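Local structure of fatty acid synthase 1, isoform A (Drosophila melanogaster, 6FN6) at residues Gly86-Phe90 with Ser101-Thr105; Ile611-Val616 with Ala879-Ala884. The protein probably catalyses de novo synthesis of long-chain saturated fatty acids with NADPH, this chain being its modifying region of dehydratase, enoylreductase and ketoreductase. Residues are numbered along the deposited sequence.

From the N terminus the chain first enters the dehydratase, whose N-terminal half is predicted to be a hotdog fold. Contact 1 closes a short loop there: 86-90 and 101-105 are the open end of a beta hairpin, with ten residues between them. The chain then runs through the second dehydratase half and on toward the enoylreductase. Contact 2 opens at Ile611 and closes only at 879-884, after 262 intervening residues. It ties the segment around Ile611 and the start of helix 613-620 to helix 876-885. The two contacts follow in series, neither nested nor crossed. The nearest atoms of contact 1 and contact 2 are about 28 Å apart, so the two do not touch.

Contact 1: Gly86-Phe90 with Ser101-Thr105; sequences GTGAF and SGKIT
Gly86-Phe90 leads into strand 89-93, which pairs antiparallel with strand 98-105 in a beta hairpin. Ala89 faces Lys103 as a non-hydrogen-bonded pair, CA to CA 4.3 Å. Phe90 and Gly102 form the next, hydrogen-bonded pair, CA to CA 5.6 Å. Phe90 N donates to Gly102 O at 2.8 Å; the return bond from Gly102 N to Phe90 O is weak at 3.3 Å. Ile104 N donates a hydrogen bond to Gly88 O at 3.2 Å. Gly88 is loop (phi/psi 91/4), where a CB would crowd the carbonyl O of Thr87 and lie tight against Ile104 O. Thr87 OG1 accepts a weak bond from Ala89 N at 3.4 Å and is hydrogen-bonded to Glu91 of the second subunit. Ser101 OG is hydrogen-bonded to His66 NE2. The Phe90 ring (chi1 p) lies with one face over Gly102 N, in space a side chain at 102 would occupy. Phe90 CD2 meets Ile104 CG2 at 3.9 Å. On the opposite face, all-trans Lys103 brings its CE 3.7 Å from Thr87 O. Strand 58-65 pairs with the other edge of 98-105, while Phe90 and Ile104 pack on helix 34-48, consistent with a hotdog fold, whose sheet wraps a central helix.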
loop_
_atom_site.group_PDB
_atom_site.type_symbol
_atom_site.label_atom_id
_atom_site.label_comp_id
_atom_site.label_asym_id
_atom_site.label_seq_id
_atom_site.Cartn_x
_atom_site.Cartn_y
_atom_site.Cartn_z
ATOM N N GLY A 86 6.390 -20.157 2.196
ATOM C CA GLY A 86 7.178 -18.997 2.567
ATOM C C GLY A 86 6.506 -18.041 3.534
ATOM O O GLY A 86 7.043 -17.759 4.604
ATOM N N THR A 87 5.332 -17.541 3.160
ATOM C CA THR A 87 4.655 -16.513 3.947
ATOM C C THR A 87 3.434 -17.048 4.690
ATOM O O THR A 87 2.989 -16.456 5.674
ATOM C CB THR A 87 4.206 -15.338 3.056
ATOM O OG1 THR A 87 3.356 -15.822 2.008
ATOM C CG2 THR A 87 5.413 -14.636 2.450
ATOM N N GLY A 88 2.887 -18.161 4.212
ATOM C CA GLY A 88 1.692 -18.733 4.804
ATOM C C GLY A 88 0.404 -18.227 4.178
ATOM O O GLY A 88 -0.691 -18.570 4.624
ATOM N N ALA A 89 0.532 -17.401 3.146
ATOM C CA ALA A 89 -0.628 -16.898 2.425
ATOM C C ALA A 89 -1.332 -18.052 1.724
ATOM O O ALA A 89 -0.678 -18.947 1.182
ATOM C CB ALA A 89 -0.217 -15.834 1.419
ATOM N N PHE A 90 -2.662 -18.035 1.742
ATOM C CA PHE A 90 -3.441 -19.065 1.069
ATOM C C PHE A 90 -4.505 -18.438 0.178
ATOM O O PHE A 90 -4.794 -17.248 0.280
ATOM C CB PHE A 90 -4.086 -20.007 2.092
ATOM C CG PHE A 90 -5.260 -19.411 2.819
ATOM C CD1 PHE A 90 -6.546 -19.552 2.323
ATOM C CD2 PHE A 90 -5.076 -18.716 4.002
ATOM C CE1 PHE A 90 -7.622 -19.005 2.990
ATOM C CE2 PHE A 90 -6.149 -18.168 4.672
ATOM C CZ PHE A 90 -7.422 -18.312 4.167
ATOM N N SER A 101 -9.037 -15.141 0.177
ATOM C CA SER A 101 -7.595 -15.029 0.383
ATOM C C SER A 101 -7.311 -14.655 1.833
ATOM O O SER A 101 -8.165 -14.096 2.519
ATOM C CB SER A 101 -6.985 -13.985 -0.558
ATOM O OG SER A 101 -7.276 -12.670 -0.118
ATOM N N GLY A 102 -6.105 -14.964 2.294
ATOM C CA GLY A 102 -5.698 -14.623 3.643
ATOM C C GLY A 102 -4.401 -15.295 4.047
ATOM O O GLY A 102 -3.682 -15.839 3.207
ATOM N N LYS A 103 -4.113 -15.266 5.342
ATOM C CA LYS A 103 -2.892 -15.857 5.876
ATOM C C LYS A 103 -3.241 -16.808 7.013
ATOM O O LYS A 103 -4.173 -16.553 7.774
ATOM C CB LYS A 103 -1.939 -14.759 6.362
ATOM C CG LYS A 103 -0.702 -15.262 7.091
ATOM C CD LYS A 103 0.167 -14.106 7.559
ATOM C CE LYS A 103 1.309 -14.586 8.441
ATOM N NZ LYS A 103 2.186 -13.466 8.878
ATOM N N ILE A 104 -2.501 -17.907 7.121
ATOM C CA ILE A 104 -2.750 -18.893 8.168
ATOM C C ILE A 104 -1.436 -19.454 8.698
ATOM O O ILE A 104 -0.561 -19.847 7.928
ATOM C CB ILE A 104 -3.665 -20.025 7.656
ATOM C CG1 ILE A 104 -4.078 -20.934 8.819
ATOM C CG2 ILE A 104 -2.967 -20.835 6.560
ATOM C CD1 ILE A 104 -5.197 -21.892 8.477
ATOM N N THR A 105 -1.302 -19.485 10.020
ATOM C CA THR A 105 -0.098 -20.005 10.658
ATOM C C THR A 105 -0.432 -20.743 11.951
ATOM O O THR A 105 -1.389 -20.396 12.644
ATOM C CB THR A 105 0.907 -18.882 10.975
ATOM O OG1 THR A 105 0.289 -17.908 11.824
ATOM C CG2 THR A 105 1.388 -18.206 9.700
#

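Contact 2: Ile611-Val616 with Ala879-Ala884; sequences INFRDV and AFRFMA
Ile611 is extended (phi/psi -94/137), Asn612 takes the N-cap position and Phe613-Val616 is the first turn of helix 613-620. Ala879-Ala884 is helical throughout. The closest CA atoms, of Val616 and Phe880, are 6.7 Å apart. Apolar packing dominates. Met883 (chi1 to chi3 all t) reaches between the side chains of Ile611, Phe613 and Val616. Met883 SD lies 3.5 Å from Ile611 O, 4.1 Å from Ile611 CG2 and 4.2 Å from Val616 CG2. Ile611 CD1 meets Ala879 CB at 4.0 Å, and Val616 CG1 meets Ala884 CB at 4.3 Å. Two CH-pi contacts involve rings. Met883 CE sits over the Phe613 face, 3.8 Å from the centroid; SD, oblique at 5.1 Å, makes this also a Met-aromatic contact. Ile611 CG2 lies 4.1 Å from the Phe880 centroid, over the face, while Asp615 O approaches that ring's edge, 3.9 Å from Phe880 CE2. The contact belongs to the enoylreductase, which has the zinc-binding dehydrogenase fold. It packs helix 876-885 against Ile611 and the first turn of helix 613-620; Ile611 and Met883 also touch Val892 of strand 891-895. Two side-chain polar contacts lie within 611-616. Asp615 OD2 accepts a weak bond from Asn612 N at 3.5 Å, and Asp615 OD1 forms a salt bridge with Arg614 NH1 at 3.2 Å. Asp615 OD1 also takes a weak hydrogen bond from Gly640 N. Asn612 ND2 is hydrogen-bonded to Glu642 OE2.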
loop_
_atom_site.group_PDB
_atom_site.type_symbol
_atom_site.label_atom_id
_atom_site.label_comp_id
_atom_site.label_asym_id
_atom_site.label_seq_id
_atom_site.Cartn_x
_atom_site.Cartn_y
_atom_site.Cartn_z
ATOM N N ILE A 611 -26.403 17.499 -10.784
ATOM C CA ILE A 611 -26.142 16.120 -10.400
ATOM C C ILE A 611 -24.638 15.924 -10.273
ATOM O O ILE A 611 -23.867 16.399 -11.110
ATOM C CB ILE A 611 -26.732 15.119 -11.409
ATOM C CG1 ILE A 611 -28.220 15.381 -11.635
ATOM C CG2 ILE A 611 -26.527 13.693 -10.930
ATOM C CD1 ILE A 611 -28.532 15.914 -13.006
ATOM N N ASN A 612 -24.228 15.224 -9.224
ATOM C CA ASN A 612 -22.832 14.866 -9.039
ATOM C C ASN A 612 -22.705 13.349 -9.088
ATOM O O ASN A 612 -23.707 12.641 -9.008
ATOM C CB ASN A 612 -22.304 15.420 -7.719
ATOM C CG ASN A 612 -22.066 16.918 -7.771
ATOM O OD1 ASN A 612 -21.012 17.375 -8.215
ATOM N ND2 ASN A 612 -23.046 17.691 -7.316
ATOM N N PHE A 613 -21.482 12.851 -9.231
ATOM C CA PHE A 613 -21.265 11.415 -9.363
ATOM C C PHE A 613 -21.853 10.651 -8.176
ATOM O O PHE A 613 -22.332 9.529 -8.335
ATOM C CB PHE A 613 -19.771 11.106 -9.508
ATOM C CG PHE A 613 -19.230 11.355 -10.890
ATOM C CD1 PHE A 613 -19.750 10.678 -11.982
ATOM C CD2 PHE A 613 -18.202 12.262 -11.098
ATOM C CE1 PHE A 613 -19.256 10.901 -13.256
ATOM C CE2 PHE A 613 -17.705 12.489 -12.371
ATOM C CZ PHE A 613 -18.233 11.807 -13.451
ATOM N N ARG A 614 -21.838 11.265 -6.997
ATOM C CA ARG A 614 -22.363 10.614 -5.802
ATOM C C ARG A 614 -23.841 10.273 -5.983
ATOM O O ARG A 614 -24.305 9.232 -5.521
ATOM C CB ARG A 614 -22.166 11.501 -4.572
ATOM C CG ARG A 614 -22.515 10.823 -3.249
ATOM C CD ARG A 614 -22.421 11.801 -2.086
ATOM N NE ARG A 614 -23.521 11.665 -1.135
ATOM C CZ ARG A 614 -24.775 12.030 -1.381
ATOM N NH1 ARG A 614 -25.108 12.539 -2.559
ATOM N NH2 ARG A 614 -25.707 11.877 -0.449
ATOM N N ASP A 615 -24.574 11.150 -6.658
ATOM C CA ASP A 615 -25.985 10.904 -6.937
ATOM C C ASP A 615 -26.134 9.732 -7.900
ATOM O O ASP A 615 -27.004 8.879 -7.726
ATOM C CB ASP A 615 -26.651 12.155 -7.514
ATOM C CG ASP A 615 -26.677 13.309 -6.532
ATOM O OD1 ASP A 615 -26.613 13.057 -5.312
ATOM O OD2 ASP A 615 -26.749 14.471 -6.980
ATOM N N VAL A 616 -25.277 9.692 -8.916
ATOM C CA VAL A 616 -25.305 8.617 -9.898
ATOM C C VAL A 616 -24.946 7.296 -9.231
ATOM O O VAL A 616 -25.622 6.287 -9.428
ATOM C CB VAL A 616 -24.350 8.906 -11.075
ATOM C CG1 VAL A 616 -24.443 7.805 -12.129
ATOM C CG2 VAL A 616 -24.649 10.260 -11.693
ATOM N N ALA A 879 -31.065 13.127 -17.910
ATOM C CA ALA A 879 -29.993 13.867 -17.255
ATOM C C ALA A 879 -29.004 12.914 -16.590
ATOM O O ALA A 879 -27.791 13.045 -16.762
ATOM C CB ALA A 879 -30.565 14.837 -16.236
ATOM N N PHE A 880 -29.527 11.954 -15.833
ATOM C CA PHE A 880 -28.688 10.971 -15.151
ATOM C C PHE A 880 -27.965 10.050 -16.127
ATOM O O PHE A 880 -26.756 9.851 -16.017
ATOM C CB PHE A 880 -29.529 10.132 -14.184
ATOM C CG PHE A 880 -29.649 10.730 -12.813
ATOM C CD1 PHE A 880 -30.490 11.802 -12.577
ATOM C CD2 PHE A 880 -28.919 10.213 -11.759
ATOM C CE1 PHE A 880 -30.597 12.347 -11.312
ATOM C CE2 PHE A 880 -29.022 10.753 -10.494
ATOM C CZ PHE A 880 -29.863 11.822 -10.270
ATOM N N ARG A 881 -28.705 9.483 -17.073
ATOM C CA ARG A 881 -28.115 8.595 -18.067
ATOM C C ARG A 881 -27.027 9.314 -18.854
ATOM O O ARG A 881 -26.036 8.705 -19.259
ATOM C CB ARG A 881 -29.187 8.048 -19.013
ATOM C CG ARG A 881 -30.107 7.036 -18.351
ATOM C CD ARG A 881 -31.041 6.372 -19.347
ATOM N NE ARG A 881 -31.895 5.379 -18.698
ATOM C CZ ARG A 881 -31.500 4.153 -18.363
ATOM N NH1 ARG A 881 -30.257 3.756 -18.611
ATOM N NH2 ARG A 881 -32.350 3.320 -17.776
ATOM N N PHE A 882 -27.216 10.611 -19.065
ATOM C CA PHE A 882 -26.266 11.410 -19.829
ATOM C C PHE A 882 -24.949 11.569 -19.080
ATOM O O PHE A 882 -23.879 11.534 -19.687
ATOM C CB PHE A 882 -26.857 12.783 -20.148
ATOM C CG PHE A 882 -25.942 13.664 -20.949
ATOM C CD1 PHE A 882 -25.743 13.434 -22.299
ATOM C CD2 PHE A 882 -25.287 14.726 -20.351
ATOM C CE1 PHE A 882 -24.902 14.244 -23.037
ATOM C CE2 PHE A 882 -24.447 15.541 -21.083
ATOM C CZ PHE A 882 -24.252 15.299 -22.427
ATOM N N MET A 883 -25.021 11.746 -17.765
ATOM C CA MET A 883 -23.809 11.912 -16.972
ATOM C C MET A 883 -23.091 10.577 -16.821
ATOM O O MET A 883 -21.863 10.522 -16.812
ATOM C CB MET A 883 -24.122 12.492 -15.591
ATOM C CG MET A 883 -22.867 12.841 -14.805
ATOM S SD MET A 883 -23.156 13.796 -13.306
ATOM C CE MET A 883 -21.466 14.130 -12.814
ATOM N N ALA A 884 -23.861 9.503 -16.702
ATOM C CA ALA A 884 -23.294 8.167 -16.563
ATOM C C ALA A 884 -22.436 7.807 -17.772
ATOM O O ALA A 884 -21.406 7.146 -17.637
ATOM C CB ALA A 884 -24.402 7.139 -16.376
#